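Local coordinates for plasmin and fibronectin-binding protein A (Streptococcus pneumoniae, PDB 4MR0), which acts as a fibronectin-dependent adhesin and invasin of the pneumococcal surface and binds human fibronectin, plasmin, plasminogen and serum albumin, at residues Q133-A138 and Y158-I163; A178-G183 and S191-T196; N469-N474 and P481-L486; N497-F500 and G505-I508. All coordinates share one frame; numbering follows the deposited sequence.

Interaction 1 of 4, residues Q133-A138 and Y158-I163. With MN (manganese (II) ion), chain F.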
loop_
_atom_site.group_PDB
_atom_site.type_symbol
_atom_site.label_atom_id
_atom_site.label_comp_id
_atom_site.label_asym_id
_atom_site.label_seq_id
_atom_site.Cartn_x
_atom_site.Cartn_y
_atom_site.Cartn_z
ATOM N N GLN A 133 30.559 -4.126 1.878
ATOM C CA GLN A 133 31.381 -4.989 1.031
ATOM C C GLN A 133 31.395 -6.441 1.492
ATOM O O GLN A 133 31.391 -7.355 0.668
ATOM C CB GLN A 133 32.818 -4.465 0.950
ATOM C CG GLN A 133 33.641 -5.131 -0.153
ATOM C CD GLN A 133 33.035 -4.932 -1.534
ATOM O OE1 GLN A 133 32.594 -5.885 -2.181
ATOM N NE2 GLN A 133 33.012 -3.689 -1.990
ATOM N N ALA A 134 31.422 -6.655 2.805
ATOM C CA ALA A 134 31.429 -8.010 3.348
ATOM C C ALA A 134 30.118 -8.708 2.997
ATOM O O ALA A 134 30.108 -9.870 2.578
ATOM C CB ALA A 134 31.615 -7.969 4.866
ATOM N N ILE A 135 29.014 -7.990 3.178
ATOM C CA ILE A 135 27.690 -8.516 2.870
ATOM C C ILE A 135 27.580 -8.813 1.370
ATOM O O ILE A 135 27.100 -9.867 0.972
ATOM C CB ILE A 135 26.590 -7.508 3.301
ATOM C CG1 ILE A 135 26.610 -7.357 4.824
ATOM C CG2 ILE A 135 25.211 -7.981 2.825
ATOM C CD1 ILE A 135 25.852 -6.138 5.348
ATOM N N GLN A 136 28.049 -7.893 0.537
ATOM C CA GLN A 136 27.981 -8.106 -0.906
ATOM C C GLN A 136 28.812 -9.319 -1.329
ATOM O O GLN A 136 28.389 -10.100 -2.181
ATOM C CB GLN A 136 28.465 -6.863 -1.651
ATOM C CG GLN A 136 28.136 -6.871 -3.143
ATOM C CD GLN A 136 26.638 -6.966 -3.419
ATOM O OE1 GLN A 136 26.134 -8.004 -3.860
ATOM N NE2 GLN A 136 25.920 -5.887 -3.148
ATOM N N ASP A 137 29.994 -9.479 -0.738
ATOM C CA ASP A 137 30.850 -10.615 -1.075
ATOM C C ASP A 137 30.168 -11.926 -0.690
ATOM O O ASP A 137 30.301 -12.934 -1.381
ATOM C CB ASP A 137 32.209 -10.510 -0.363
ATOM C CG ASP A 137 32.997 -9.280 -0.784
ATOM O OD1 ASP A 137 32.862 -8.854 -1.949
ATOM O OD2 ASP A 137 33.765 -8.745 0.047
ATOM N N ALA A 138 29.438 -11.911 0.419
ATOM C CA ALA A 138 28.732 -13.097 0.873
ATOM C C ALA A 138 27.668 -13.450 -0.158
ATOM O O ALA A 138 27.553 -14.599 -0.583
ATOM C CB ALA A 138 28.084 -12.842 2.227
ATOM N N TYR A 158 24.480 -4.271 11.380
ATOM C CA TYR A 158 25.286 -4.164 10.176
ATOM C C TYR A 158 25.062 -2.866 9.420
ATOM O O TYR A 158 24.073 -2.709 8.713
ATOM C CB TYR A 158 24.979 -5.359 9.280
ATOM C CG TYR A 158 25.201 -6.672 9.993
ATOM C CD1 TYR A 158 26.457 -7.274 10.003
ATOM C CD2 TYR A 158 24.169 -7.282 10.707
ATOM C CE1 TYR A 158 26.685 -8.450 10.707
ATOM C CE2 TYR A 158 24.386 -8.461 11.421
ATOM C CZ TYR A 158 25.648 -9.037 11.414
ATOM O OH TYR A 158 25.874 -10.196 12.114
ATOM N N LEU A 159 25.992 -1.934 9.583
ATOM C CA LEU A 159 25.912 -0.647 8.913
ATOM C C LEU A 159 26.325 -0.787 7.449
ATOM O O LEU A 159 27.282 -1.500 7.141
ATOM C CB LEU A 159 26.851 0.353 9.596
ATOM C CG LEU A 159 27.093 1.683 8.877
ATOM C CD1 LEU A 159 25.838 2.541 8.955
ATOM C CD2 LEU A 159 28.283 2.408 9.511
ATOM N N VAL A 160 25.591 -0.135 6.548
ATOM C CA VAL A 160 25.953 -0.143 5.129
ATOM C C VAL A 160 25.976 1.297 4.638
ATOM O O VAL A 160 25.050 2.063 4.894
ATOM C CB VAL A 160 24.982 -0.980 4.250
ATOM C CG1 VAL A 160 25.073 -2.447 4.646
ATOM C CG2 VAL A 160 23.551 -0.456 4.362
ATOM N N LYS A 161 27.046 1.674 3.949
ATOM C CA LYS A 161 27.163 3.039 3.456
ATOM C C LYS A 161 26.844 3.180 1.973
ATOM O O LYS A 161 26.959 4.270 1.401
ATOM C CB LYS A 161 28.555 3.596 3.754
ATOM C CG LYS A 161 28.815 3.795 5.243
ATOM C CD LYS A 161 29.950 4.780 5.456
ATOM C CE LYS A 161 30.258 4.977 6.926
ATOM N NZ LYS A 161 31.267 6.065 7.106
ATOM N N GLU A 162 26.451 2.068 1.359
ATOM C CA GLU A 162 26.048 2.045 -0.043
ATOM C C GLU A 162 25.057 0.902 -0.221
ATOM O O GLU A 162 24.874 0.074 0.681
ATOM C CB GLU A 162 27.248 1.858 -0.979
ATOM C CG GLU A 162 27.582 3.090 -1.844
ATOM C CD GLU A 162 26.606 3.320 -3.006
ATOM O OE1 GLU A 162 25.632 2.552 -3.162
ATOM O OE2 GLU A 162 26.822 4.280 -3.779
ATOM N N ILE A 163 24.425 0.870 -1.389
ATOM C CA ILE A 163 23.416 -0.124 -1.733
ATOM C C ILE A 163 23.965 -1.536 -1.874
ATOM O O ILE A 163 25.041 -1.741 -2.433
ATOM C CB ILE A 163 22.726 0.259 -3.072
ATOM C CG1 ILE A 163 22.149 1.676 -2.975
ATOM C CG2 ILE A 163 21.631 -0.747 -3.414
ATOM C CD1 ILE A 163 21.683 2.234 -4.315
HETATM MN MN MN F . 26.022 4.931 -5.709
HETATM O O HOH W 1 25.027 2.765 -5.755
HETATM O O HOH W 2 27.322 6.922 -5.515
HETATM O O HOH W 3 27.779 3.781 -6.565
#
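The tight part of this contact is the terminal methyl of I135, which reaches from the helix onto the strand between Y158 and V160. Its CD1 lies 3.8 Å from V160 CG1 and 4.1 Å from Y158 CB. The I135 and V160 side chains meet nearly at right angles. With CG1 of I135 beside the backbone N (chi1 -65°) and the chain extended beyond it, CD1 is the atom that makes both touches. F153 and V164 also pack on the I135 side chain. Y158 offers its CB here, while its ring stands edge-to-face with F153 and its hydroxyl is hydrogen-bonded to P154 O. Helix 132-143 thus packs against strand 156-160 near the amino-terminal end of a parallel beta-helix, an arrangement consistent with the helical cap common in pectate lyase-like proteins. Further along, the backbones stay about as close, with the CA atoms of Q136 and I163 9.2 Å apart, but I163 points its CB away from the helix and its side chain comes no nearer than 6.7 Å to any atom of 133-138. Q136 finds its packing on V164 and F165. On the side toward solvent the chain leaves the strand, and the E162 side chain, bent at chi2, binds manganese through OE2 at 2.2 Å. H189, the carbonyl oxygen of T200 and three waters complete the metal site. The other carboxylate oxygen, OE1, is gripped twice: I163 N donates to it at 2.7 Å (159°) from the anti side, and a metal-bound water donates to it, also at 2.7 Å. With the metal bond, these two contacts probably limit rotation of the carboxylate.

Interaction 2 of 4, residues A178-G183 and S191-T196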
loop_
_atom_site.group_PDB
_atom_site.type_symbol
_atom_site.label_atom_id
_atom_site.label_comp_id
_atom_site.label_asym_id
_atom_site.label_seq_id
_atom_site.Cartn_x
_atom_site.Cartn_y
_atom_site.Cartn_z
ATOM N N ALA A 178 19.456 -9.440 14.649
ATOM C CA ALA A 178 20.320 -8.902 13.607
ATOM C C ALA A 178 19.585 -7.700 13.022
ATOM O O ALA A 178 18.402 -7.797 12.664
ATOM C CB ALA A 178 20.571 -9.946 12.524
ATOM N N THR A 179 20.273 -6.566 12.957
ATOM C CA THR A 179 19.696 -5.341 12.413
ATOM C C THR A 179 20.570 -4.772 11.297
ATOM O O THR A 179 21.780 -4.610 11.461
ATOM C CB THR A 179 19.552 -4.241 13.502
ATOM O OG1 THR A 179 18.594 -4.653 14.484
ATOM C CG2 THR A 179 19.096 -2.931 12.878
ATOM N N ILE A 180 19.958 -4.475 10.159
ATOM C CA ILE A 180 20.698 -3.884 9.061
ATOM C C ILE A 180 20.473 -2.383 9.195
ATOM O O ILE A 180 19.335 -1.912 9.144
ATOM C CB ILE A 180 20.194 -4.435 7.712
ATOM C CG1 ILE A 180 20.604 -5.909 7.606
ATOM C CG2 ILE A 180 20.774 -3.632 6.554
ATOM C CD1 ILE A 180 20.208 -6.579 6.328
ATOM N N LEU A 181 21.553 -1.635 9.406
ATOM C CA LEU A 181 21.451 -0.189 9.587
ATOM C C LEU A 181 21.742 0.614 8.326
ATOM O O LEU A 181 22.839 0.550 7.770
ATOM C CB LEU A 181 22.396 0.260 10.709
ATOM C CG LEU A 181 22.440 1.756 11.036
ATOM C CD1 LEU A 181 21.065 2.244 11.479
ATOM C CD2 LEU A 181 23.484 2.000 12.131
ATOM N N ASN A 182 20.759 1.386 7.881
ATOM C CA ASN A 182 20.941 2.193 6.682
ATOM C C ASN A 182 21.838 3.409 6.902
ATOM O O ASN A 182 21.449 4.374 7.571
ATOM C CB ASN A 182 19.593 2.653 6.138
ATOM C CG ASN A 182 19.743 3.530 4.916
ATOM O OD1 ASN A 182 20.756 3.455 4.216
ATOM N ND2 ASN A 182 18.733 4.355 4.641
ATOM N N GLY A 183 23.036 3.357 6.327
ATOM C CA GLY A 183 23.977 4.457 6.453
ATOM C C GLY A 183 24.232 5.136 5.117
ATOM O O GLY A 183 25.221 5.850 4.951
ATOM N N SER A 191 18.439 6.280 -1.075
ATOM C CA SER A 191 18.891 5.747 0.204
ATOM C C SER A 191 18.018 4.528 0.479
ATOM O O SER A 191 17.205 4.515 1.402
ATOM C CB SER A 191 18.728 6.795 1.310
ATOM O OG SER A 191 19.248 6.329 2.547
ATOM N N ILE A 192 18.182 3.516 -0.366
ATOM C CA ILE A 192 17.441 2.263 -0.277
ATOM C C ILE A 192 18.499 1.185 -0.085
ATOM O O ILE A 192 19.436 1.085 -0.874
ATOM C CB ILE A 192 16.647 2.026 -1.575
ATOM C CG1 ILE A 192 15.671 3.195 -1.785
ATOM C CG2 ILE A 192 15.917 0.680 -1.520
ATOM C CD1 ILE A 192 14.921 3.170 -3.124
ATOM N N VAL A 193 18.343 0.390 0.969
ATOM C CA VAL A 193 19.311 -0.650 1.324
ATOM C C VAL A 193 19.569 -1.790 0.340
ATOM O O VAL A 193 20.726 -2.108 0.053
ATOM C CB VAL A 193 18.951 -1.266 2.698
ATOM C CG1 VAL A 193 20.042 -2.227 3.141
ATOM C CG2 VAL A 193 18.781 -0.160 3.726
ATOM N N PHE A 194 18.507 -2.406 -0.167
ATOM C CA PHE A 194 18.629 -3.530 -1.093
ATOM C C PHE A 194 17.961 -3.290 -2.447
ATOM O O PHE A 194 16.855 -2.751 -2.506
ATOM C CB PHE A 194 18.004 -4.786 -0.471
ATOM C CG PHE A 194 18.668 -5.238 0.796
ATOM C CD1 PHE A 194 19.937 -5.807 0.762
ATOM C CD2 PHE A 194 18.031 -5.083 2.021
ATOM C CE1 PHE A 194 20.558 -6.229 1.931
ATOM C CE2 PHE A 194 18.640 -5.499 3.196
ATOM C CZ PHE A 194 19.911 -6.070 3.148
ATOM N N MET A 195 18.639 -3.710 -3.517
ATOM C CA MET A 195 18.125 -3.599 -4.884
ATOM C C MET A 195 18.412 -4.899 -5.643
ATOM O O MET A 195 19.355 -5.622 -5.306
ATOM C CB MET A 195 18.780 -2.436 -5.613
ATOM C CG MET A 195 18.296 -1.066 -5.161
ATOM S SD MET A 195 18.861 0.273 -6.248
ATOM C CE MET A 195 18.335 1.721 -5.383
ATOM N N THR A 196 17.590 -5.209 -6.647
ATOM C CA THR A 196 17.768 -6.425 -7.437
ATOM C C THR A 196 18.440 -6.129 -8.774
ATOM O O THR A 196 18.436 -6.954 -9.691
ATOM C CB THR A 196 16.427 -7.121 -7.711
ATOM O OG1 THR A 196 15.586 -6.253 -8.477
ATOM C CG2 THR A 196 15.735 -7.483 -6.403
#
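N182 reaches from strand 178-182 across the interior to V193 and S191, and each part of its side chain has a different neighbour. CB rests 3.8 Å from V193 CG2, the two side chains lying alongside one another and pointing opposite ways, and CG still lies 4.0 Å from that same methyl. With CG anti to the backbone N (chi1 178°), the amide is carried inward. There OD1 accepts a hydrogen bond from I184 N, while ND2 donates to S191 OG at 2.9 Å, a nearly straight bond (164°) close to the amide plane, and also to M223 O. S191 OG is hydrogen-bonded in turn to I184 O. This buried polar cluster lies within a coil of the parallel beta-helix, where the chain turns a corner at V193 and strand 178-182 runs between strands 156-160 and 220-222. Beside it the contact becomes apolar. I180 CG2 touches V193 CG1 at 3.8 Å, and I180 CD1 meets the edge of the F194 ring in its plane, a close 3.2 Å from CZ. V193 CG1 sits over one face of that ring, near its rim, and Y216 and F246 continue the aromatic packing.

Interaction 3 of 4, residues N469-N474 and P481-L486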
loop_
_atom_site.group_PDB
_atom_site.type_symbol
_atom_site.label_atom_id
_atom_site.label_comp_id
_atom_site.label_asym_id
_atom_site.label_seq_id
_atom_site.Cartn_x
_atom_site.Cartn_y
_atom_site.Cartn_z
ATOM N N ASN A 469 -18.042 -7.027 4.826
ATOM C CA ASN A 469 -17.124 -6.219 5.606
ATOM C C ASN A 469 -17.866 -5.754 6.854
ATOM O O ASN A 469 -19.094 -5.609 6.842
ATOM C CB ASN A 469 -16.665 -5.000 4.810
ATOM C CG ASN A 469 -15.898 -5.375 3.569
ATOM O OD1 ASN A 469 -16.459 -5.463 2.478
ATOM N ND2 ASN A 469 -14.609 -5.610 3.729
ATOM N N VAL A 470 -17.118 -5.519 7.924
ATOM C CA VAL A 470 -17.702 -5.050 9.172
ATOM C C VAL A 470 -17.103 -3.698 9.526
ATOM O O VAL A 470 -15.900 -3.581 9.769
ATOM C CB VAL A 470 -17.431 -6.032 10.330
ATOM C CG1 VAL A 470 -17.942 -5.442 11.642
ATOM C CG2 VAL A 470 -18.105 -7.364 10.049
ATOM N N ILE A 471 -17.950 -2.677 9.548
ATOM C CA ILE A 471 -17.510 -1.337 9.866
ATOM C C ILE A 471 -18.036 -0.887 11.227
ATOM O O ILE A 471 -19.244 -0.786 11.435
ATOM C CB ILE A 471 -17.986 -0.342 8.789
ATOM C CG1 ILE A 471 -17.391 -0.735 7.431
ATOM C CG2 ILE A 471 -17.585 1.087 9.171
ATOM C CD1 ILE A 471 -17.812 0.168 6.278
ATOM N N ASN A 472 -17.119 -0.637 12.154
ATOM C CA ASN A 472 -17.481 -0.169 13.487
ATOM C C ASN A 472 -17.068 1.296 13.590
ATOM O O ASN A 472 -15.932 1.610 13.949
ATOM C CB ASN A 472 -16.762 -0.990 14.560
ATOM C CG ASN A 472 -17.116 -2.459 14.500
ATOM O OD1 ASN A 472 -18.291 -2.824 14.532
ATOM N ND2 ASN A 472 -16.100 -3.314 14.417
ATOM N N ASN A 473 -17.990 2.189 13.256
ATOM C CA ASN A 473 -17.708 3.613 13.304
ATOM C C ASN A 473 -18.336 4.287 14.526
ATOM O O ASN A 473 -19.550 4.503 14.570
ATOM C CB ASN A 473 -18.219 4.298 12.028
ATOM C CG ASN A 473 -17.692 5.720 11.878
ATOM O OD1 ASN A 473 -17.210 6.319 12.842
ATOM N ND2 ASN A 473 -17.788 6.266 10.670
ATOM N N ASN A 474 -17.515 4.606 15.524
ATOM C CA ASN A 474 -18.021 5.290 16.712
ATOM C C ASN A 474 -17.427 6.681 16.848
ATOM O O ASN A 474 -17.259 7.192 17.958
ATOM C CB ASN A 474 -17.753 4.492 17.993
ATOM C CG ASN A 474 -16.556 3.588 17.883
ATOM O OD1 ASN A 474 -16.684 2.412 17.532
ATOM N ND2 ASN A 474 -15.378 4.126 18.174
ATOM N N PRO A 481 -19.836 9.513 4.439
ATOM C CA PRO A 481 -20.353 8.138 4.427
ATOM C C PRO A 481 -19.319 7.088 4.823
ATOM O O PRO A 481 -18.112 7.341 4.786
ATOM C CB PRO A 481 -20.816 7.954 2.982
ATOM C CG PRO A 481 -21.079 9.357 2.505
ATOM C CD PRO A 481 -19.923 10.107 3.096
ATOM N N ASN A 482 -19.804 5.908 5.201
ATOM C CA ASN A 482 -18.926 4.811 5.585
ATOM C C ASN A 482 -18.410 4.117 4.327
ATOM O O ASN A 482 -17.243 3.731 4.253
ATOM C CB ASN A 482 -19.674 3.810 6.466
ATOM C CG ASN A 482 -19.836 4.293 7.899
ATOM O OD1 ASN A 482 -20.956 4.441 8.400
ATOM N ND2 ASN A 482 -18.714 4.538 8.569
ATOM N N ILE A 483 -19.283 3.977 3.335
ATOM C CA ILE A 483 -18.919 3.331 2.079
ATOM C C ILE A 483 -19.385 4.163 0.889
ATOM O O ILE A 483 -20.585 4.403 0.717
ATOM C CB ILE A 483 -19.554 1.927 1.974
ATOM C CG1 ILE A 483 -19.066 1.053 3.133
ATOM C CG2 ILE A 483 -19.213 1.292 0.617
ATOM C CD1 ILE A 483 -19.708 -0.317 3.181
ATOM N N GLU A 484 -18.429 4.593 0.070
ATOM C CA GLU A 484 -18.725 5.395 -1.106
ATOM C C GLU A 484 -18.336 4.683 -2.394
ATOM O O GLU A 484 -17.209 4.207 -2.545
ATOM C CB GLU A 484 -17.993 6.741 -1.045
ATOM C CG GLU A 484 -17.864 7.409 -2.412
ATOM C CD GLU A 484 -17.091 8.712 -2.374
ATOM O OE1 GLU A 484 -16.038 8.768 -1.697
ATOM O OE2 GLU A 484 -17.529 9.678 -3.035
ATOM N N LEU A 485 -19.282 4.629 -3.321
ATOM C CA LEU A 485 -19.073 4.009 -4.620
ATOM C C LEU A 485 -19.465 5.069 -5.631
ATOM O O LEU A 485 -20.647 5.390 -5.792
ATOM C CB LEU A 485 -19.943 2.760 -4.740
ATOM C CG LEU A 485 -19.449 1.742 -3.708
ATOM C CD1 LEU A 485 -20.591 0.954 -3.126
ATOM C CD2 LEU A 485 -18.407 0.844 -4.365
ATOM N N LEU A 486 -18.457 5.614 -6.303
ATOM C CA LEU A 486 -18.655 6.685 -7.264
ATOM C C LEU A 486 -18.283 6.330 -8.698
ATOM O O LEU A 486 -17.146 5.960 -8.991
ATOM C CB LEU A 486 -17.855 7.912 -6.811
ATOM C CG LEU A 486 -17.851 9.155 -7.705
ATOM C CD1 LEU A 486 -19.264 9.733 -7.822
ATOM C CD2 LEU A 486 -16.901 10.187 -7.110
#
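I471 and I483 form the apolar centre of this contact, and the amides of N473 and N482 lie beside them. I471 CD1 presses on I483 CG1 at 3.5 Å, tighter than usual for two carbons, and also touches I483 CD1 at 3.7 Å. The two isoleucines cross obliquely. The CG2 methyl of I471 lies alongside the N482 amide, 4.1 Å from N482 CG. I471 therefore uses one branch against a hydrocarbon and the other against an amide. N473 sends its CG anti to the backbone N (chi1 -167°), which brings its own amide up to that of N482, with ND2 4.0 Å from N482 CG and the two planes 74° apart. In the next shell, S475 OG is hydrogen-bonded to N473 OD1 and I440 packs on N473, while I499 lies against N482, I506 against I483, and F438 and A447 against I471. The strands themselves are held in place by neighbouring coils of the parallel beta-helix: the backbone of I471 hydrogen-bonds with S498 and F500, while strand 483-486 runs between strands 445-451 and 506-509. Both segments belong to one PbH1 repeat, residues 461-487, so the contact spans the inside of a single coil where the chain changes from one face to the next. Its chemistry is mixed. Isoleucine methyls give close, directionless packing, whereas two buried asparagine amides set at a steep angle place polar groups beside the isoleucines in the interior. Such amides probably need polar partners there, and S475 OG supplies one for N473 OD1.

Interaction 4 of 4, residues N497-F500 and G505-I508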
loop_
_atom_site.group_PDB
_atom_site.type_symbol
_atom_site.label_atom_id
_atom_site.label_comp_id
_atom_site.label_asym_id
_atom_site.label_seq_id
_atom_site.Cartn_x
_atom_site.Cartn_y
_atom_site.Cartn_z
ATOM N N ASN A 497 -22.776 -6.456 4.096
ATOM C CA ASN A 497 -21.839 -5.684 4.887
ATOM C C ASN A 497 -22.574 -5.256 6.160
ATOM O O ASN A 497 -23.790 -5.037 6.134
ATOM C CB ASN A 497 -21.374 -4.450 4.103
ATOM C CG ASN A 497 -20.581 -4.812 2.853
ATOM O OD1 ASN A 497 -19.429 -5.237 2.937
ATOM N ND2 ASN A 497 -21.201 -4.650 1.689
ATOM N N SER A 498 -21.843 -5.161 7.270
ATOM C CA SER A 498 -22.421 -4.736 8.543
ATOM C C SER A 498 -21.814 -3.392 8.940
ATOM O O SER A 498 -20.596 -3.265 9.076
ATOM C CB SER A 498 -22.143 -5.766 9.645
ATOM O OG SER A 498 -22.867 -6.966 9.438
ATOM N N ILE A 499 -22.665 -2.389 9.126
ATOM C CA ILE A 499 -22.201 -1.060 9.501
ATOM C C ILE A 499 -22.763 -0.605 10.849
ATOM O O ILE A 499 -23.971 -0.401 10.990
ATOM C CB ILE A 499 -22.585 -0.028 8.425
ATOM C CG1 ILE A 499 -22.048 -0.482 7.064
ATOM C CG2 ILE A 499 -22.023 1.339 8.791
ATOM C CD1 ILE A 499 -22.392 0.443 5.920
ATOM N N PHE A 500 -21.879 -0.445 11.833
ATOM C CA PHE A 500 -22.283 -0.011 13.172
ATOM C C PHE A 500 -21.852 1.427 13.459
ATOM O O PHE A 500 -20.680 1.675 13.755
ATOM C CB PHE A 500 -21.661 -0.900 14.258
ATOM C CG PHE A 500 -22.058 -2.346 14.184
ATOM C CD1 PHE A 500 -21.508 -3.188 13.222
ATOM C CD2 PHE A 500 -22.955 -2.881 15.109
ATOM C CE1 PHE A 500 -21.848 -4.546 13.181
ATOM C CE2 PHE A 500 -23.301 -4.233 15.076
ATOM C CZ PHE A 500 -22.743 -5.067 14.111
ATOM N N GLY A 505 -24.682 5.245 5.529
ATOM C CA GLY A 505 -24.072 3.934 5.461
ATOM C C GLY A 505 -23.381 3.762 4.124
ATOM O O GLY A 505 -22.160 3.900 4.016
ATOM N N ILE A 506 -24.173 3.473 3.097
ATOM C CA ILE A 506 -23.656 3.275 1.752
ATOM C C ILE A 506 -24.172 4.335 0.787
ATOM O O ILE A 506 -25.363 4.653 0.771
ATOM C CB ILE A 506 -24.061 1.888 1.202
ATOM C CG1 ILE A 506 -23.439 0.789 2.062
ATOM C CG2 ILE A 506 -23.630 1.752 -0.259
ATOM C CD1 ILE A 506 -24.059 -0.583 1.847
ATOM N N VAL A 507 -23.265 4.880 -0.016
ATOM C CA VAL A 507 -23.635 5.868 -1.013
ATOM C C VAL A 507 -23.172 5.369 -2.371
ATOM O O VAL A 507 -21.987 5.103 -2.570
ATOM C CB VAL A 507 -22.974 7.247 -0.755
ATOM C CG1 VAL A 507 -23.302 8.192 -1.907
ATOM C CG2 VAL A 507 -23.463 7.832 0.564
ATOM N N ILE A 508 -24.117 5.212 -3.291
ATOM C CA ILE A 508 -23.811 4.772 -4.644
ATOM C C ILE A 508 -24.235 5.937 -5.524
ATOM O O ILE A 508 -25.423 6.252 -5.632
ATOM C CB ILE A 508 -24.584 3.494 -5.007
ATOM C CG1 ILE A 508 -24.065 2.337 -4.151
ATOM C CG2 ILE A 508 -24.413 3.174 -6.489
ATOM C CD1 ILE A 508 -24.790 1.025 -4.390
#
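Within the PbH1 repeat at residues 489-510, the inward-pointing I499 of one strand meets G505 and I506 at the start of the next. The methyl CD1 of I499 does all the touching: it lies 3.9 Å from G505 C and equally 3.9 Å from G505 CA, and 4.0 Å from I506 CG1. Because CG1 stands beside the backbone N (chi1 -55°) and the side chain is fully extended at chi2 (179°), CD1 is the atom that reaches G505 and I506. G505 has no side chain, so the methyl meets the main chain itself, and the CA atoms of I499 and G505 are 6.7 Å apart. Only four residues connect the two segments, so this is the turn of a parallel beta-helix coil, in which strands 490-500 and 506-509 belong to different faces and pair with equivalent strands of adjacent coils rather than with each other. I499 accordingly hydrogen-bonds through its backbone to Q521 and Y523 of the following coil, and F522 of that coil lies against its side chain, while on the outer surface the F500 ring stacks with Y523. N497 belongs to a row of interior asparagines, with N469 and N520 in the neighbouring coils: its OD1 accepts from N469 N, its own N donates to N520 OD1, and its ND2 donates to V466 O.

Overall arrangement
The four contacts follow one another in series along the chain and form two pairs on opposite sides of its centre. Interactions 1 and 2 have centres about 8 Å apart and share neighbouring strands 156-160 and 178-182, joined by probable backbone hydrogen bonds from Y158 N to T179 O and from G183 N to V160 O. Interactions 3 and 4, with centres about 5 Å apart, adjoin through two pairs of neighbouring strands. The centres of interactions 1 and 4 are about 51 Å apart, which reflects an elongated beta-helix: interactions 1 and 2 lie near its amino-terminal end, with a helix and one of its manganese sites, and interactions 3 and 4 in the last two PbH1 repeats.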